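MutT/NUDIX family protein (Bacillus thuringiensis str. Al Hakam, PDB 3ID9) probably hydrolyses a nucleoside diphosphate linked to another moiety, as MutT/NUDIX family enzymes do. Local coordinates at the interface of chains A and B. Sequence-based numbering; all coordinates share one arbitrary frame. Chains: chain A/B, MutT/NUDIX family protein.

The interface of chains A and B. Residues chain A 87, 89, 157-158; chain B 58-61.
A:Asp87 and B:Thr60 meet through torsions that set CG of the aspartate (chi1 86°) and the hydroxyl OG1 of the threonine (chi1 56°) each between its own backbone N and carbonyl carbon. The first setting carries the carboxylate from the end of strand 77-88 to the start of the opposite chain's helix 61-72; the second turns the threonine methyl CG2, anti to its own carbonyl carbon and beside the backbone N, toward A:Pro89. The two side chains cross at about a right angle, with CG of A:Asp87 3.9 Å from CB of B:Thr60.

The carboxylate oxygen OD2 of A:Asp87 accepts a hydrogen bond from the backbone N of B:Leu61 at 3.3 Å. At 141° it is bent, and the donor comes from above the carboxylate plane, so the bond is probably modest. Aspartate suits the place because its short side chain puts an acceptor at a helix N-terminus, where the helix dipole may add some attraction for the negative charge.

Next to this polar contact lies an apolar one. A:Pro89, just beyond the strand, meets the methyl CG2 of B:Thr60 at a slant through its ring atoms CD and CG, CD standing 3.6 Å from CG2. A rigid ring makes a firm surface for the methyl of a beta-branched threonine. CG also comes within 3.6 Å of the backbone O of B:Gly58. A glycine fits that turn, its positive phi being readily adopted without a side chain.

Residues 58-61 lie within the Nudix box (residues 53-74), the loop-helix motif that in this family binds the metal and the pyrophosphate; here the segment is used for contact between chains. The two-fold symmetry of the interface repeats the contact with the chains exchanged; this pairing may be a biological dimer or reflect crystal packing. A:Gly157 and A:Leu158 pass the threonine methyl at a longer distance: the backbone N of A:Leu158 lies 4.0 Å from CG2 of B:Thr60.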
loop_
_atom_site.group_PDB
_atom_site.type_symbol
_atom_site.label_atom_id
_atom_site.label_comp_id
_atom_site.label_asym_id
_atom_site.label_seq_id
_atom_site.Cartn_x
_atom_site.Cartn_y
_atom_site.Cartn_z
ATOM N N ASP A 87 -2.281 7.463 -5.191
ATOM C CA ASP A 87 -3.360 8.255 -4.647
ATOM C C ASP A 87 -3.453 9.647 -5.230
ATOM O O ASP A 87 -2.456 10.341 -5.413
ATOM C CB ASP A 87 -3.293 8.296 -3.108
ATOM C CG ASP A 87 -2.395 9.396 -2.569
ATOM O OD1 ASP A 87 -1.180 9.375 -2.847
ATOM O OD2 ASP A 87 -2.919 10.272 -1.848
ATOM N N PRO A 89 -5.896 12.656 -4.298
ATOM C CA PRO A 89 -6.911 13.277 -3.444
ATOM C C PRO A 89 -7.704 14.385 -4.126
ATOM O O PRO A 89 -8.782 14.750 -3.661
ATOM C CB PRO A 89 -6.096 13.775 -2.248
ATOM C CG PRO A 89 -4.776 14.094 -2.854
ATOM C CD PRO A 89 -4.540 12.926 -3.782
ATOM N N GLY A 157 1.736 9.254 -5.382
ATOM C CA GLY A 157 1.235 10.513 -4.861
ATOM C C GLY A 157 1.204 11.620 -5.901
ATOM O O GLY A 157 2.246 12.095 -6.349
ATOM N N LEU A 158 0.005 12.035 -6.293
ATOM C CA LEU A 158 -0.138 13.095 -7.284
ATOM C C LEU A 158 -1.410 13.895 -7.024
ATOM O O LEU A 158 -1.295 15.102 -6.726
ATOM C CB LEU A 158 -0.166 12.494 -8.697
ATOM C CG LEU A 158 0.046 13.453 -9.880
ATOM C CD1 LEU A 158 0.406 12.650 -11.127
ATOM C CD2 LEU A 158 -1.203 14.301 -10.116
ATOM N N GLY B 58 -7.431 16.201 1.541
ATOM C CA GLY B 58 -6.732 16.817 0.430
ATOM C C GLY B 58 -5.251 16.501 0.343
ATOM O O GLY B 58 -4.585 16.883 -0.623
ATOM N N GLU B 59 -4.717 15.806 1.344
ATOM C CA GLU B 59 -3.299 15.467 1.324
ATOM C C GLU B 59 -3.084 14.099 0.711
ATOM O O GLU B 59 -3.950 13.236 0.787
ATOM C CB GLU B 59 -2.715 15.420 2.738
ATOM C CG GLU B 59 -2.706 16.707 3.525
ATOM C CD GLU B 59 -2.015 16.522 4.869
ATOM O OE1 GLU B 59 -2.414 15.600 5.614
ATOM O OE2 GLU B 59 -1.076 17.287 5.182
ATOM N N THR B 60 -1.928 13.912 0.091
ATOM C CA THR B 60 -1.581 12.614 -0.453
ATOM C C THR B 60 -0.936 11.915 0.742
ATOM O O THR B 60 -0.495 12.586 1.685
ATOM C CB THR B 60 -0.536 12.713 -1.568
ATOM O OG1 THR B 60 0.627 13.385 -1.074
ATOM C CG2 THR B 60 -1.098 13.464 -2.758
ATOM N N LEU B 61 -0.879 10.588 0.725
ATOM C CA LEU B 61 -0.261 9.876 1.835
ATOM C C LEU B 61 1.123 10.471 2.080
ATOM O O LEU B 61 1.543 10.643 3.221
ATOM C CB LEU B 61 -0.115 8.386 1.521
ATOM C CG LEU B 61 -1.393 7.610 1.226
ATOM C CD1 LEU B 61 -1.040 6.151 1.020
ATOM C CD2 LEU B 61 -2.379 7.770 2.361
#